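Local coordinates for protein galactose mutarotase related enzyme (Lactobacillus casei, PDB 3Q1N) that probably binds carbohydrate and may act as a sugar isomerase of the aldose 1-epimerase (galactose mutarotase) family, at residues A[51-56]-A[137-142]; A[61-66]-A[105-110]; A[169-174]-A[185-190]; A[214-219]-A[232-237]. All blocks are in the same frame, centred on the assembly; numbering follows the deposited sequence.

Interaction 1 (A[51-56]-A[137-142]); sequences PSIGKS and PFALGF. With NO3 (nitrate ion), chain C.
Ile-53 reaches the backbone around Ala-139 and Gly-141 by two torsions. CG1 lies anti to the carbonyl carbon (chi1 -69°), and CD1 lies anti to CA (chi2 166°). The extended branch therefore ends against the strand region. Ile-53 CD1 sits 3.7 Å from Leu-140 O. Ala-139 CB is 4.0 Å from the same Ile-53 CD1. This methyl also lies close beside Gly-141, which has no side chain to take up the space. The other branch turns elsewhere: Ile-53 CG2 is 3.5 Å from O2 of a nitrate ion. That ion probably came from the crystallisation liquor. Gly-54 N donates to nitrate O1 at 2.8 Å, and His-73 ND1 binds the same ion.

Pro-51, which follows a cis peptide bond, gives the polar link. Ala-139 N donates to Pro-51 O at 2.9 Å with a fairly straight N-H...O angle of 161°. The donor stands above the carbonyl plane. Beside this bond, Pro-51 CB meets Phe-138 CB at 4.1 Å. The Phe-138 ring then leads away to Val-128 and Leu-279. The contact thus ties the loop after strand 48-49 to strand 136-147, where that strand is interrupted.

An alanine at Ile-53 would probably open a gap beside Ala-139 CB and Gly-141. All the touching residues are buried, so the join depends on one backbone N-H...O bond and the apolar fit of Ile-53 and Pro-51, with no polar side-chain bond between the segments.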
# COMPACT_ATOMS: atom_id res chain seq x y z
N PRO A 51 -11.02 2.50 4.29
CA PRO A 51 -11.64 1.78 3.18
C PRO A 51 -11.50 2.47 1.82
O PRO A 51 -12.20 2.11 0.87
CB PRO A 51 -13.11 1.69 3.62
CG PRO A 51 -13.33 2.96 4.33
CD PRO A 51 -12.02 3.30 5.03
N SER A 52 -10.64 3.48 1.73
CA SER A 52 -10.35 4.17 0.47
C SER A 52 -8.82 4.24 0.29
O SER A 52 -8.09 4.34 1.27
CB SER A 52 -10.94 5.57 0.56
OG SER A 52 -10.91 6.25 -0.67
N ILE A 53 -8.38 4.21 -0.95
CA ILE A 53 -7.00 4.45 -1.34
C ILE A 53 -6.94 5.80 -2.01
O ILE A 53 -7.74 6.13 -2.88
CB ILE A 53 -6.55 3.32 -2.30
CG1 ILE A 53 -6.43 1.99 -1.54
CG2 ILE A 53 -5.20 3.69 -3.00
CD1 ILE A 53 -6.33 0.76 -2.54
N GLY A 54 -5.98 6.63 -1.60
CA GLY A 54 -5.85 7.92 -2.26
C GLY A 54 -6.94 8.90 -1.90
O GLY A 54 -7.57 8.80 -0.85
N LYS A 55 -7.16 9.85 -2.80
CA LYS A 55 -8.10 10.94 -2.55
C LYS A 55 -9.49 10.59 -3.10
O LYS A 55 -9.61 9.83 -4.04
CB LYS A 55 -7.62 12.26 -3.19
CG LYS A 55 -6.57 13.06 -2.40
CD LYS A 55 -6.31 14.41 -3.09
CE LYS A 55 -5.32 15.28 -2.37
NZ LYS A 55 -4.92 16.50 -3.20
N SER A 56 -10.50 11.17 -2.48
CA SER A 56 -11.89 11.10 -2.86
C SER A 56 -12.32 12.43 -3.50
O SER A 56 -11.90 13.51 -3.04
CB SER A 56 -12.80 10.80 -1.65
OG SER A 56 -12.65 9.48 -1.22
N PRO A 137 -18.99 -1.74 0.55
CA PRO A 137 -17.98 -1.58 -0.49
C PRO A 137 -16.71 -1.02 0.14
O PRO A 137 -16.78 -0.16 1.00
CB PRO A 137 -18.64 -0.62 -1.46
CG PRO A 137 -19.50 0.29 -0.50
CD PRO A 137 -19.84 -0.53 0.72
N PHE A 138 -15.55 -1.51 -0.30
CA PHE A 138 -14.29 -1.00 0.27
C PHE A 138 -13.14 -1.20 -0.69
O PHE A 138 -13.22 -1.97 -1.66
CB PHE A 138 -13.95 -1.74 1.58
CG PHE A 138 -13.46 -3.14 1.37
CD1 PHE A 138 -14.35 -4.19 1.17
CD2 PHE A 138 -12.12 -3.39 1.25
CE1 PHE A 138 -13.91 -5.43 0.83
CE2 PHE A 138 -11.64 -4.65 0.93
CZ PHE A 138 -12.56 -5.71 0.73
N ALA A 139 -12.08 -0.44 -0.42
CA ALA A 139 -10.75 -0.68 -0.97
C ALA A 139 -9.77 -0.91 0.17
O ALA A 139 -9.96 -0.42 1.28
CB ALA A 139 -10.27 0.52 -1.87
N LEU A 140 -8.70 -1.66 -0.11
CA LEU A 140 -7.66 -1.91 0.90
C LEU A 140 -6.31 -1.83 0.21
O LEU A 140 -6.09 -2.47 -0.82
CB LEU A 140 -7.83 -3.29 1.55
CG LEU A 140 -6.82 -3.62 2.67
CD1 LEU A 140 -5.49 -4.11 2.18
CD2 LEU A 140 -6.61 -2.43 3.55
N GLY A 141 -5.40 -1.04 0.76
CA GLY A 141 -4.03 -0.98 0.24
C GLY A 141 -3.01 -0.90 1.37
O GLY A 141 -3.36 -0.67 2.55
N PHE A 142 -1.75 -1.12 1.01
CA PHE A 142 -0.61 -1.06 1.94
C PHE A 142 0.44 -0.16 1.22
O PHE A 142 0.69 -0.34 0.02
CB PHE A 142 -0.13 -2.50 2.16
CG PHE A 142 1.16 -2.65 2.96
CD1 PHE A 142 1.42 -1.94 4.12
CD2 PHE A 142 2.07 -3.57 2.54
CE1 PHE A 142 2.59 -2.14 4.80
CE2 PHE A 142 3.22 -3.79 3.21
CZ PHE A 142 3.50 -3.08 4.34
N NO3 C . -2.67 6.63 -0.85
O1 NO3 C . -3.74 6.66 0.02
O2 NO3 C . -2.68 5.95 -2.04
O3 NO3 C . -1.54 7.35 -0.55

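Interaction 2 (A[61-66]-A[105-110]); sequences YRLGAK and FPFEYT
Tyr-61 OH touches Phe-105 and Pro-106 and is hydrogen-bonded to Lys-104 O, just before them in the chain. Tyr-61 OH lies 3.4 Å from Phe-105 CA. The same Tyr-61 OH is 3.5 Å from Phe-105 CD1. This second approach is at the edge of the Phe-105 ring, near its plane. The two side chains cross at about a right angle. The Tyr-61 ring is also stacked with Trp-270.

Leu-63 makes the second half of the contact. Leu-63 CD1 is 3.6 Å from Pro-106 CD and 3.7 Å from Phe-107 CE2. In both pairs the side chains meet tip to tip.

The first segment carries a beta hairpin, which joins strands 60-63 and 66-69. A type II' turn runs from Leu-63 to Lys-66, and Gly-64 takes its second position with positive phi. Lys-66 N donates to Leu-63 O at 3.2 Å to close the turn, and Leu-63 N donates back to Lys-66 O. The second segment bends differently. Pro-106 is the centre of an inverse gamma turn, with a weak bond from Phe-107 N to Phe-105 O.

That bend folds the two phenylalanines onto each other. Phe-107 CD2 stands 3.4 Å above the plane of the Phe-105 ring, over its centre. Phe-105 CG in turn lies in plane at the edge of the Phe-107 ring. No hydrogen bond joins the two segments. Pro-137 of strand 136-147 packs against both Leu-63 and Phe-107, and Met-136 lies against Phe-105 and Phe-107.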
# COMPACT_ATOMS: atom_id res chain seq x y z
N TYR A 61 -18.08 10.98 -1.14
CA TYR A 61 -18.50 9.92 -2.02
C TYR A 61 -19.96 9.60 -1.81
O TYR A 61 -20.61 10.17 -0.94
CB TYR A 61 -17.66 8.68 -1.78
CG TYR A 61 -17.95 7.95 -0.48
CD1 TYR A 61 -17.50 8.46 0.72
CD2 TYR A 61 -18.65 6.76 -0.44
CE1 TYR A 61 -17.75 7.82 1.95
CE2 TYR A 61 -18.89 6.09 0.78
CZ TYR A 61 -18.45 6.63 1.96
OH TYR A 61 -18.69 6.01 3.18
N ARG A 62 -20.48 8.69 -2.61
CA ARG A 62 -21.87 8.26 -2.48
C ARG A 62 -22.00 6.79 -2.11
O ARG A 62 -21.17 5.94 -2.50
CB ARG A 62 -22.62 8.49 -3.78
CG ARG A 62 -22.98 9.94 -4.03
CD ARG A 62 -23.31 10.17 -5.48
NE ARG A 62 -24.60 9.58 -5.84
CZ ARG A 62 -24.88 8.97 -7.01
NH1 ARG A 62 -23.96 8.79 -7.95
NH2 ARG A 62 -26.12 8.51 -7.23
N LEU A 63 -23.10 6.50 -1.40
CA LEU A 63 -23.63 5.13 -1.27
C LEU A 63 -25.03 5.20 -1.83
O LEU A 63 -25.96 5.66 -1.15
CB LEU A 63 -23.59 4.62 0.17
CG LEU A 63 -22.21 4.49 0.76
CD1 LEU A 63 -22.23 4.37 2.29
CD2 LEU A 63 -21.45 3.31 0.08
N GLY A 64 -25.18 4.79 -3.08
CA GLY A 64 -26.42 4.98 -3.80
C GLY A 64 -26.67 6.46 -3.90
O GLY A 64 -25.83 7.20 -4.42
N ALA A 65 -27.77 6.93 -3.33
CA ALA A 65 -28.14 8.35 -3.49
C ALA A 65 -27.66 9.23 -2.33
O ALA A 65 -27.76 10.46 -2.44
CB ALA A 65 -29.67 8.50 -3.71
N LYS A 66 -27.08 8.62 -1.28
CA LYS A 66 -26.65 9.35 -0.08
C LYS A 66 -25.17 9.73 -0.16
O LYS A 66 -24.34 8.96 -0.66
CB LYS A 66 -26.89 8.49 1.16
CG LYS A 66 -28.37 8.21 1.45
CD LYS A 66 -28.51 7.21 2.61
CE LYS A 66 -29.58 7.61 3.60
NZ LYS A 66 -30.95 7.33 3.13
N PHE A 105 -18.52 6.40 7.08
CA PHE A 105 -18.59 5.09 6.48
C PHE A 105 -19.53 4.27 7.39
O PHE A 105 -19.13 3.79 8.46
CB PHE A 105 -17.17 4.53 6.43
CG PHE A 105 -17.02 3.20 5.73
CD1 PHE A 105 -17.23 3.06 4.34
CD2 PHE A 105 -16.68 2.04 6.47
CE1 PHE A 105 -17.00 1.80 3.69
CE2 PHE A 105 -16.47 0.81 5.81
CZ PHE A 105 -16.64 0.69 4.47
N PRO A 106 -20.81 4.20 7.02
CA PRO A 106 -21.84 3.74 7.99
C PRO A 106 -21.95 2.22 8.08
O PRO A 106 -23.02 1.62 7.86
CB PRO A 106 -23.11 4.40 7.44
CG PRO A 106 -22.88 4.45 5.96
CD PRO A 106 -21.41 4.73 5.78
N PHE A 107 -20.80 1.59 8.34
CA PHE A 107 -20.69 0.15 8.37
C PHE A 107 -19.93 -0.29 9.59
O PHE A 107 -18.86 0.24 9.94
CB PHE A 107 -19.94 -0.39 7.11
CG PHE A 107 -20.60 -0.04 5.82
CD1 PHE A 107 -21.65 -0.79 5.35
CD2 PHE A 107 -20.19 1.06 5.07
CE1 PHE A 107 -22.30 -0.44 4.18
CE2 PHE A 107 -20.82 1.39 3.91
CZ PHE A 107 -21.89 0.62 3.46
N GLU A 108 -20.47 -1.32 10.24
CA GLU A 108 -19.69 -2.14 11.14
C GLU A 108 -18.74 -3.05 10.37
O GLU A 108 -19.11 -3.68 9.36
CB GLU A 108 -20.60 -2.93 12.10
CG GLU A 108 -21.53 -2.03 12.88
CD GLU A 108 -22.15 -2.70 14.08
OE1 GLU A 108 -22.15 -3.93 14.16
OE2 GLU A 108 -22.69 -1.95 14.94
N TYR A 109 -17.48 -3.06 10.81
CA TYR A 109 -16.46 -3.84 10.13
C TYR A 109 -15.44 -4.38 11.09
O TYR A 109 -15.27 -3.86 12.21
CB TYR A 109 -15.75 -3.00 9.03
CG TYR A 109 -14.84 -1.89 9.56
CD1 TYR A 109 -13.51 -2.16 9.97
CD2 TYR A 109 -15.31 -0.57 9.70
CE1 TYR A 109 -12.71 -1.16 10.44
CE2 TYR A 109 -14.51 0.43 10.20
CZ TYR A 109 -13.21 0.15 10.57
OH TYR A 109 -12.39 1.16 11.08
N THR A 110 -14.73 -5.39 10.60
CA THR A 110 -13.49 -5.82 11.26
C THR A 110 -12.38 -5.79 10.22
O THR A 110 -12.57 -6.25 9.10
CB THR A 110 -13.58 -7.21 11.85
OG1 THR A 110 -14.65 -7.29 12.79
CG2 THR A 110 -12.27 -7.57 12.59

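Interaction 3 (A[169-174]-A[185-190]). With EDO (1,2-ethanediol), chain Q.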
# COMPACT_ATOMS: atom_id res chain seq x y z
N PRO A 169 2.25 -5.71 -22.45
CA PRO A 169 3.13 -4.64 -22.02
C PRO A 169 2.67 -3.99 -20.72
O PRO A 169 1.48 -3.95 -20.46
CB PRO A 169 3.06 -3.66 -23.16
CG PRO A 169 2.81 -4.52 -24.38
CD PRO A 169 1.88 -5.58 -23.87
N LEU A 170 3.63 -3.49 -19.94
CA LEU A 170 3.32 -2.80 -18.69
C LEU A 170 2.47 -1.57 -18.97
O LEU A 170 2.80 -0.81 -19.87
CB LEU A 170 4.61 -2.31 -18.03
CG LEU A 170 5.31 -3.21 -17.02
CD1 LEU A 170 6.70 -2.59 -16.66
CD2 LEU A 170 4.45 -3.48 -15.79
N GLN A 171 1.39 -1.39 -18.19
CA GLN A 171 0.50 -0.25 -18.34
C GLN A 171 0.25 0.39 -16.97
O GLN A 171 0.35 -0.29 -15.93
CB GLN A 171 -0.83 -0.68 -19.00
CG GLN A 171 -0.70 -1.20 -20.46
CD GLN A 171 -0.48 -0.09 -21.47
OE1 GLN A 171 -1.42 0.63 -21.83
NE2 GLN A 171 0.76 0.06 -21.95
N ARG A 172 -0.01 1.70 -16.98
CA ARG A 172 -0.40 2.42 -15.78
C ARG A 172 -1.74 3.11 -15.96
O ARG A 172 -2.14 3.43 -17.10
CB ARG A 172 0.62 3.49 -15.41
CG ARG A 172 0.61 4.65 -16.35
CD ARG A 172 1.69 5.59 -16.10
NE ARG A 172 1.50 6.37 -14.88
CZ ARG A 172 2.20 7.47 -14.61
NH1 ARG A 172 3.09 7.93 -15.50
NH2 ARG A 172 2.00 8.14 -13.48
N PHE A 173 -2.42 3.32 -14.86
CA PHE A 173 -3.62 4.15 -14.86
C PHE A 173 -3.23 5.61 -15.09
O PHE A 173 -2.37 6.14 -14.41
CB PHE A 173 -4.40 4.02 -13.57
CG PHE A 173 -5.10 2.73 -13.44
CD1 PHE A 173 -6.35 2.57 -14.04
CD2 PHE A 173 -4.53 1.65 -12.83
CE1 PHE A 173 -7.04 1.38 -13.96
CE2 PHE A 173 -5.19 0.44 -12.77
CZ PHE A 173 -6.45 0.31 -13.33
N GLY A 174 -3.84 6.24 -16.06
CA GLY A 174 -3.59 7.65 -16.26
C GLY A 174 -3.98 8.51 -15.05
O GLY A 174 -4.98 8.25 -14.40
N VAL A 185 -5.90 3.96 -19.21
CA VAL A 185 -4.82 3.05 -18.93
C VAL A 185 -3.91 3.23 -20.14
O VAL A 185 -4.40 3.29 -21.29
CB VAL A 185 -5.32 1.62 -18.78
CG1 VAL A 185 -4.13 0.66 -18.69
CG2 VAL A 185 -6.19 1.48 -17.50
N GLU A 186 -2.61 3.38 -19.89
CA GLU A 186 -1.66 3.87 -20.90
C GLU A 186 -0.26 3.28 -20.71
O GLU A 186 0.06 2.67 -19.70
CB GLU A 186 -1.55 5.41 -20.84
CG GLU A 186 -1.14 5.95 -19.45
CD GLU A 186 -1.19 7.48 -19.30
OE1 GLU A 186 -2.12 8.11 -19.85
OE2 GLU A 186 -0.34 8.04 -18.55
N ASP A 187 0.59 3.55 -21.70
CA ASP A 187 2.00 3.12 -21.64
C ASP A 187 2.76 3.90 -20.61
O ASP A 187 2.35 5.03 -20.22
CB ASP A 187 2.68 3.36 -22.98
CG ASP A 187 2.11 2.52 -24.12
OD1 ASP A 187 1.45 1.49 -23.89
OD2 ASP A 187 2.39 2.89 -25.28
N ILE A 188 3.87 3.31 -20.13
CA ILE A 188 4.67 3.91 -19.06
C ILE A 188 6.01 4.44 -19.58
O ILE A 188 6.72 3.68 -20.25
CB ILE A 188 4.99 2.89 -17.97
CG1 ILE A 188 3.70 2.25 -17.46
CG2 ILE A 188 5.75 3.58 -16.84
CD1 ILE A 188 3.85 1.35 -16.21
N PRO A 189 6.35 5.72 -19.29
CA PRO A 189 7.64 6.25 -19.77
C PRO A 189 8.80 5.36 -19.33
O PRO A 189 8.99 5.12 -18.12
CB PRO A 189 7.72 7.64 -19.12
CG PRO A 189 6.25 8.07 -18.94
CD PRO A 189 5.47 6.79 -18.72
N GLY A 190 9.49 4.80 -20.32
CA GLY A 190 10.72 4.06 -20.09
C GLY A 190 10.61 2.56 -19.87
O GLY A 190 11.62 1.92 -19.68
C1 EDO Q . 7.71 4.15 -23.24
O1 EDO Q . 8.92 3.50 -22.81
C2 EDO Q . 6.61 3.12 -23.48
O2 EDO Q . 6.13 2.64 -22.22
O HOH W 1 4.65 0.71 -21.13
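The Arg-172 guanidinium has Pro-189 CD at its edge, near its plane, 4.2 Å from NH1. The carboxylate of Glu-186 is turned 90° to the guanidinium. Glu-186 OE2 sits off the plane of that group, 4.4 Å from Arg-172 NE, so only the opposite charges relate them. This is not a salt bridge. Arg-172 NH2 instead bonds to Leu-207 O. The arginine and glutamate chains run side by side, with Arg-172 CG 3.8 Å from Glu-186 CG.

The Gln-171 amide meets the Asp-187 carboxylate with planes 80° apart. Gln-171 has two conformers, and in the one modelled here the bond to Asp-187 is improbably short. Its details are therefore doubtful; as modelled, NE2 points at the anti lone pair of OD1. The bend at chi2 (-76°) turns CD of the glutamine back toward the Glu-186 backbone. Gln-171 NE2 also donates to Leu-170 O at 3.0 Å.

Arg-172 and Glu-186 form an antiparallel hydrogen-bonded pair. Arg-172 N donates to Glu-186 O at 2.9 Å, and Glu-186 N donates to Arg-172 O at 2.8 Å. On the face opposite Arg-172 and Glu-186, Val-185 CG2 lies 3.6 Å from Phe-173 CD1. Ile-188 CG1 packs 3.9 Å from Arg-172 CB. A water bridges Leu-170 O and Ile-188 N.

This two-stranded sheet, 171-175 with 184-187, lies against strand 208-210, where Ile-209 shares backbone bonds with Phe-173. Ile-188 reaches Leu-196 of strand 195-197 and Leu-202 of helix 200-203, which Pro-189 also touches.

Interaction 4 (A[214-219]-A[232-237]). With EDO (1,2-ethanediol), chain S; NO3 (nitrate ion), chain F; EDO (1,2-ethanediol), chain R.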
# COMPACT_ATOMS: atom_id res chain seq x y z
N GLU A 214 -1.95 -9.59 -13.40
CA GLU A 214 -1.37 -10.91 -13.39
C GLU A 214 -0.02 -11.01 -12.66
O GLU A 214 0.48 -12.13 -12.44
CB GLU A 214 -1.16 -11.39 -14.82
CG GLU A 214 -0.06 -10.64 -15.63
CD GLU A 214 -0.60 -9.47 -16.46
OE1 GLU A 214 -1.61 -8.81 -16.06
OE2 GLU A 214 0.03 -9.17 -17.51
N ILE A 215 0.58 -9.87 -12.33
CA ILE A 215 1.89 -9.88 -11.65
C ILE A 215 1.85 -10.61 -10.32
O ILE A 215 0.95 -10.40 -9.50
CB ILE A 215 2.44 -8.43 -11.44
CG1 ILE A 215 2.68 -7.79 -12.81
CG2 ILE A 215 3.76 -8.47 -10.57
CD1 ILE A 215 2.93 -6.24 -12.74
N ALA A 216 2.81 -11.50 -10.13
CA ALA A 216 2.92 -12.28 -8.91
C ALA A 216 4.04 -11.78 -8.03
O ALA A 216 3.92 -11.81 -6.82
CB ALA A 216 3.16 -13.74 -9.28
N LYS A 217 5.14 -11.34 -8.66
CA LYS A 217 6.30 -10.85 -7.92
C LYS A 217 6.82 -9.59 -8.54
O LYS A 217 6.83 -9.44 -9.76
CB LYS A 217 7.40 -11.90 -7.87
CG LYS A 217 6.95 -13.18 -7.15
CD LYS A 217 8.18 -13.89 -6.58
CE LYS A 217 7.83 -15.22 -5.99
NZ LYS A 217 9.02 -15.83 -5.35
N ALA A 218 7.20 -8.65 -7.68
CA ALA A 218 7.76 -7.37 -8.12
C ALA A 218 8.98 -7.08 -7.23
O ALA A 218 8.88 -7.02 -5.99
CB ALA A 218 6.72 -6.27 -7.99
N THR A 219 10.14 -6.96 -7.88
CA THR A 219 11.43 -6.76 -7.22
C THR A 219 11.93 -5.34 -7.41
O THR A 219 12.02 -4.88 -8.54
CB THR A 219 12.49 -7.77 -7.72
OG1 THR A 219 12.07 -9.09 -7.35
CG2 THR A 219 13.85 -7.49 -7.15
N ASP A 232 5.54 -10.25 -3.02
CA ASP A 232 4.72 -11.33 -3.53
C ASP A 232 3.27 -10.84 -3.39
O ASP A 232 2.77 -10.71 -2.30
CB ASP A 232 4.94 -12.62 -2.72
CG ASP A 232 6.40 -13.12 -2.78
OD1 ASP A 232 7.22 -12.56 -3.53
OD2 ASP A 232 6.73 -14.04 -2.04
N ILE A 233 2.63 -10.53 -4.51
CA ILE A 233 1.37 -9.74 -4.49
C ILE A 233 0.32 -10.24 -5.48
O ILE A 233 -0.49 -9.48 -5.99
CB ILE A 233 1.70 -8.22 -4.67
CG1 ILE A 233 2.75 -8.01 -5.74
CG2 ILE A 233 2.21 -7.64 -3.36
CD1 ILE A 233 2.34 -8.37 -7.10
N SER A 234 0.25 -11.55 -5.72
CA SER A 234 -0.76 -12.10 -6.66
C SER A 234 -2.17 -11.69 -6.25
O SER A 234 -3.03 -11.48 -7.11
CB SER A 234 -0.69 -13.63 -6.73
OG SER A 234 0.51 -14.10 -7.33
N ASP A 235 -2.42 -11.61 -4.94
CA ASP A 235 -3.75 -11.27 -4.44
C ASP A 235 -4.18 -9.82 -4.68
O ASP A 235 -5.38 -9.50 -4.56
CB ASP A 235 -3.85 -11.52 -2.92
CG ASP A 235 -3.88 -12.99 -2.53
OD1 ASP A 235 -3.90 -13.88 -3.41
OD2 ASP A 235 -3.84 -13.29 -1.31
N PHE A 236 -3.23 -8.93 -4.94
CA PHE A 236 -3.49 -7.49 -5.06
C PHE A 236 -3.51 -7.15 -6.55
O PHE A 236 -2.52 -7.37 -7.23
CB PHE A 236 -2.42 -6.68 -4.30
CG PHE A 236 -2.59 -6.70 -2.81
CD1 PHE A 236 -2.14 -7.77 -2.05
CD2 PHE A 236 -3.25 -5.69 -2.17
CE1 PHE A 236 -2.33 -7.80 -0.69
CE2 PHE A 236 -3.45 -5.69 -0.83
CZ PHE A 236 -3.00 -6.80 -0.06
N PRO A 237 -4.64 -6.64 -7.06
CA PRO A 237 -4.72 -6.41 -8.51
C PRO A 237 -3.81 -5.32 -9.01
O PRO A 237 -3.38 -5.38 -10.16
CB PRO A 237 -6.20 -6.07 -8.74
CG PRO A 237 -6.71 -5.63 -7.42
CD PRO A 237 -5.92 -6.41 -6.37
C1 EDO S . 2.53 -14.04 -5.27
O1 EDO S . 3.94 -14.36 -5.44
C2 EDO S . 2.14 -13.79 -3.81
O2 EDO S . 0.84 -14.11 -3.35
N NO3 F . 10.93 -10.50 -10.23
O1 NO3 F . 10.48 -10.61 -8.93
O2 NO3 F . 10.03 -10.57 -11.29
O3 NO3 F . 12.29 -10.34 -10.50
C1 EDO R . -6.00 -15.93 1.58
O1 EDO R . -5.15 -15.25 2.51
C2 EDO R . -5.75 -15.39 0.17
O2 EDO R . -4.36 -15.52 -0.17
O HOH W 2 -0.47 -13.87 -10.01
O HOH W 3 -1.00 -8.71 -8.84
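Lys-217 lies alongside Asp-232, pointing the same way, and meets it with much of its length. Lys-217 CB is the exception: it sits 3.5 Å from O1 of a nitrate ion, probably from the crystallisation liquor. From CG on, the protein partner across the contact is one oxygen, Asp-232 OD1. An oxygen of a 1,2-ethanediol also lies near CG and CE. Lys-217 CD comes closest, 3.5 Å from Asp-232 OD1, and CG and CE are only slightly farther off. The tip, Lys-217 NZ, is 4.2 Å from Asp-232 OD1, too far for a salt bridge. NZ makes its salt bridge with Glu-292 instead. The extended lysine chain carries CD and CE past Asp-232 OD1.

Lys-217 and Asp-232 are an antiparallel non-hydrogen-bonded pair. Next to them, Ile-233 N donates to Ala-216 O at 2.9 Å with an angle of 165°. Ala-216 and Lys-217 together form a classic beta bulge opposite Glu-164 of strand 160-164. A type I turn from Ile-233 to Phe-236 then takes the chain out of strand 229-232. On the buried side, Ile-215 CG2 packs 3.8 Å from Ile-233 CD1. Near the surface, Ala-216 CB approaches Ser-234, whose hydroxyl has a doubtful place.

An alanine at Asp-232 would probably leave the Lys-217 methylenes without their carboxylate neighbour and its ammonium with Glu-292 as the acid it pairs with. Asp-232 OD1 and Glu-292 OE2 are themselves close, and the nearby ammonium of Lys-217 probably eases their repulsion.

How the interactions relate
Interactions 1 and 2 are buried and touch each other. Pro-137 and Pro-51 of interaction 1 pack on Phe-105 of interaction 2, which is nested inside the chain loop that interaction 1 closes. Interaction 1 also meets interaction 4, where Leu-140 packs on Phe-236. Interactions 3 and 4 are only partly buried and do not touch; their centres are about 17 Å apart. Interactions 2 and 4 reach the same large antiparallel sheet at distant places, with centres about 29 Å apart. Chemistry follows position. Interaction 2 joins its segments by side-chain packing, and interaction 1 adds one backbone bond. Interactions 3 and 4 bring charged side chains near the surface, and a water bridges the segments of interaction 3.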